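Local structure of 2-nitrobenzoate nitroreductase (Pseudomonas fluorescens, 4Z85) at residues D53-F57 against W139-Y144. The protein reduces the nitro group of 2-nitrobenzoate, probably using bound FMN as its flavin cofactor. Residues are numbered along the deposited sequence.
Sequences DPPLF and WECKLY
Leu56 lies over one face of the Tyr144 ring: Leu56 CD1 sits 3.8 Å from the ring centroid, 8° off the normal, and Leu56 CD2 is 3.6 Å from Tyr144 CD1. Leu56 takes chi1 m, chi2 t; Tyr144 has chi1 t, and its psi of -54° departs from the extended residues before it. Pro54, after a cis peptide bond, brings CG to 4.2 Å from Tyr144 CE1; Pro54 and Leu56 also pack on Phe149 of the second subunit. Phe57 (chi1 p) points its CA-to-CB bond toward 139-144. Phe57 CE2 is 3.4 Å from Cys141 SG, a sulfur–aromatic contact at the ring edge, and Phe57 CD2 is 3.5 Å from Trp139 CZ3, six-membered rings 47° apart in plane, centroids 5.3 Å apart. Trp139 NE1 is hydrogen-bonded to Ser21 OG of the second subunit. The axes of 55-57 and 139-144 cross at -74°, 8.8 Å apart; CA atoms of Leu56 and Tyr144 are 7.8 Å apart. Strand 153-165 separates strands 55-62 and 137-150, hydrogen-bonding to both. Phe57, Cys141 and Trp139, packed on Val89, belong to the core of the closed antiparallel β-barrel of the flavin reductase-like, FMN-binding fold.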
ATOM      1  N   ASP A  53       3.687  -9.243 -13.948  1.00 20.51           N
ATOM      2  CA  ASP A  53       3.991  -9.473 -15.372  1.00 26.57           C
ATOM      3  C   ASP A  53       3.452  -8.351 -16.270  1.00 23.85           C
ATOM      4  O   ASP A  53       2.340  -8.443 -16.772  1.00 26.69           O
ATOM      5  CB  ASP A  53       3.410 -10.823 -15.813  1.00 27.05           C
ATOM      6  CG  ASP A  53       3.664 -11.124 -17.282  1.00 32.55           C
ATOM      7  OD1 ASP A  53       4.630 -10.569 -17.837  1.00 28.64           O
ATOM      8  OD2 ASP A  53       2.901 -11.921 -17.869  1.00 31.04           O
ATOM      9  N   PRO A  54       4.243  -7.291 -16.469  1.00 24.14           N
ATOM     10  CA  PRO A  54       5.580  -7.065 -15.915  1.00 20.70           C
ATOM     11  C   PRO A  54       5.535  -6.682 -14.428  1.00 23.55           C
ATOM     12  O   PRO A  54       4.473  -6.248 -13.976  1.00 22.34           O
ATOM     13  CB  PRO A  54       6.107  -5.908 -16.761  1.00 23.14           C
ATOM     14  CG  PRO A  54       4.911  -5.163 -17.142  1.00 26.68           C
ATOM     15  CD  PRO A  54       3.823  -6.182 -17.345  1.00 27.55           C
ATOM     16  N   PRO A  55       6.650  -6.858 -13.697  1.00 21.02           N
ATOM     17  CA  PRO A  55       6.692  -6.579 -12.252  1.00 21.29           C
ATOM     18  C   PRO A  55       6.659  -5.073 -11.983  1.00 19.83           C
ATOM     19  O   PRO A  55       7.705  -4.422 -11.996  1.00 20.66           O
ATOM     20  CB  PRO A  55       8.019  -7.205 -11.810  1.00 26.94           C
ATOM     21  CG  PRO A  55       8.867  -7.167 -13.023  1.00 28.96           C
ATOM     22  CD  PRO A  55       7.935  -7.393 -14.183  1.00 27.45           C
ATOM     23  N   LEU A  56       5.458  -4.534 -11.764  1.00 20.76           N
ATOM     24  CA  LEU A  56       5.281  -3.090 -11.677  1.00 16.96           C
ATOM     25  C   LEU A  56       4.761  -2.697 -10.302  1.00 16.78           C
ATOM     26  O   LEU A  56       4.031  -3.474  -9.659  1.00 17.19           O
ATOM     27  CB  LEU A  56       4.286  -2.578 -12.714  1.00 19.21           C
ATOM     28  CG  LEU A  56       4.598  -2.783 -14.201  1.00 21.71           C
ATOM     29  CD1 LEU A  56       3.597  -1.982 -15.037  1.00 22.59           C
ATOM     30  CD2 LEU A  56       6.012  -2.369 -14.523  1.00 25.10           C
ATOM     31  N   PHE A  57       5.125  -1.476  -9.906  1.00 17.48           N
ATOM     32  CA  PHE A  57       4.592  -0.860  -8.687  1.00 15.88           C
ATOM     33  C   PHE A  57       4.290   0.614  -8.953  1.00 16.34           C
ATOM     34  O   PHE A  57       4.721   1.175  -9.962  1.00 17.32           O
ATOM     35  CB  PHE A  57       5.582  -0.987  -7.515  1.00 15.28           C
ATOM     36  CG  PHE A  57       6.896  -0.332  -7.787  1.00 15.53           C
ATOM     37  CD1 PHE A  57       7.095   1.016  -7.489  1.00 17.33           C
ATOM     38  CD2 PHE A  57       7.926  -1.048  -8.382  1.00 16.53           C
ATOM     39  CE1 PHE A  57       8.305   1.637  -7.770  1.00 17.26           C
ATOM     40  CE2 PHE A  57       9.147  -0.432  -8.679  1.00 18.30           C
ATOM     41  CZ  PHE A  57       9.337   0.909  -8.363  1.00 19.90           C
ATOM     42  N   TRP A 139      14.780  -2.838  -4.207  1.00 20.94           N
ATOM     43  CA  TRP A 139      14.400  -3.097  -5.585  1.00 21.30           C
ATOM     44  C   TRP A 139      15.208  -2.175  -6.491  1.00 21.32           C
ATOM     45  O   TRP A 139      15.190  -0.956  -6.324  1.00 20.63           O
ATOM     46  CB  TRP A 139      12.906  -2.842  -5.816  1.00 19.13           C
ATOM     47  CG  TRP A 139      11.946  -3.751  -5.127  1.00 19.72           C
ATOM     48  CD1 TRP A 139      12.224  -4.907  -4.448  1.00 20.78           C
ATOM     49  CD2 TRP A 139      10.526  -3.577  -5.060  1.00 17.96           C
ATOM     50  NE1 TRP A 139      11.058  -5.466  -3.973  1.00 21.75           N
ATOM     51  CE2 TRP A 139      10.003  -4.670  -4.342  1.00 19.59           C
ATOM     52  CE3 TRP A 139       9.643  -2.594  -5.539  1.00 18.95           C
ATOM     53  CZ2 TRP A 139       8.637  -4.803  -4.077  1.00 17.75           C
ATOM     54  CZ3 TRP A 139       8.298  -2.730  -5.281  1.00 16.06           C
ATOM     55  CH2 TRP A 139       7.803  -3.824  -4.559  1.00 17.07           C
ATOM     56  N   GLU A 140      15.936  -2.764  -7.436  1.00 23.74           N
ATOM     57  CA  GLU A 140      16.554  -2.019  -8.520  1.00 24.50           C
ATOM     58  C   GLU A 140      15.509  -1.853  -9.618  1.00 19.90           C
ATOM     59  O   GLU A 140      15.013  -2.854 -10.180  1.00 22.78           O
ATOM     60  CB  GLU A 140      17.807  -2.751  -9.039  1.00 24.89           C
ATOM     61  CG  GLU A 140      18.837  -3.020  -7.929  1.00 26.84           C
ATOM     62  CD  GLU A 140      20.124  -3.659  -8.439  1.00 34.66           C
ATOM     63  OE1 GLU A 140      20.194  -3.983  -9.644  1.00 34.17           O
ATOM     64  OE2 GLU A 140      21.060  -3.835  -7.623  1.00 33.17           O
ATOM     65  N   CYS A 141      15.182  -0.584  -9.893  1.00 21.70           N
ATOM     66  CA  CYS A 141      14.038  -0.237 -10.728  1.00 21.55           C
ATOM     67  C   CYS A 141      14.355   0.653 -11.908  1.00 21.40           C
ATOM     68  O   CYS A 141      15.245   1.515 -11.857  1.00 23.46           O
ATOM     69  CB  CYS A 141      12.973   0.471  -9.895  1.00 21.35           C
ATOM     70  SG  CYS A 141      12.505  -0.398  -8.393  1.00 22.98           S
ATOM     71  N   LYS A 142      13.575   0.441 -12.962  1.00 23.14           N
ATOM     72  CA  LYS A 142      13.546   1.334 -14.100  1.00 23.74           C
ATOM     73  C   LYS A 142      12.183   1.987 -14.185  1.00 25.41           C
ATOM     74  O   LYS A 142      11.174   1.416 -13.763  1.00 23.88           O
ATOM     75  CB  LYS A 142      13.872   0.578 -15.389  1.00 23.37           C
ATOM     76  CG  LYS A 142      15.302   0.059 -15.401  1.00 28.16           C
ATOM     77  CD  LYS A 142      15.601  -0.726 -16.679  1.00 30.47           C
ATOM     78  CE  LYS A 142      17.096  -0.962 -16.865  1.00 37.89           C
ATOM     79  NZ  LYS A 142      17.376  -1.734 -18.127  1.00 36.62           N
ATOM     80  N   LEU A 143      12.159   3.194 -14.723  1.00 21.54           N
ATOM     81  CA  LEU A 143      10.913   3.907 -14.911  1.00 22.10           C
ATOM     82  C   LEU A 143      10.073   3.227 -15.970  1.00 23.88           C
ATOM     83  O   LEU A 143      10.536   2.999 -17.083  1.00 24.83           O
ATOM     84  CB  LEU A 143      11.175   5.363 -15.310  1.00 22.11           C
ATOM     85  CG  LEU A 143       9.906   6.191 -15.517  1.00 22.41           C
ATOM     86  CD1 LEU A 143       9.141   6.328 -14.183  1.00 22.60           C
ATOM     87  CD2 LEU A 143      10.207   7.557 -16.116  1.00 26.29           C
ATOM     88  N   TYR A 144       8.840   2.896 -15.625  1.00 20.80           N
ATOM     89  CA  TYR A 144       7.912   2.377 -16.604  1.00 18.80           C
ATOM     90  C   TYR A 144       7.137   3.526 -17.231  1.00 24.05           C
ATOM     91  O   TYR A 144       7.097   3.682 -18.460  1.00 24.64           O
ATOM     92  CB  TYR A 144       6.963   1.387 -15.957  1.00 19.22           C
ATOM     93  CG  TYR A 144       6.154   0.584 -16.940  1.00 19.88           C
ATOM     94  CD1 TYR A 144       6.697  -0.549 -17.543  1.00 19.45           C
ATOM     95  CD2 TYR A 144       4.862   0.956 -17.286  1.00 19.22           C
ATOM     96  CE1 TYR A 144       5.958  -1.306 -18.427  1.00 21.73           C
ATOM     97  CE2 TYR A 144       4.118   0.210 -18.180  1.00 24.37           C
ATOM     98  CZ  TYR A 144       4.677  -0.923 -18.752  1.00 23.48           C
ATOM     99  OH  TYR A 144       3.927  -1.663 -19.637  1.00 24.53           O
TER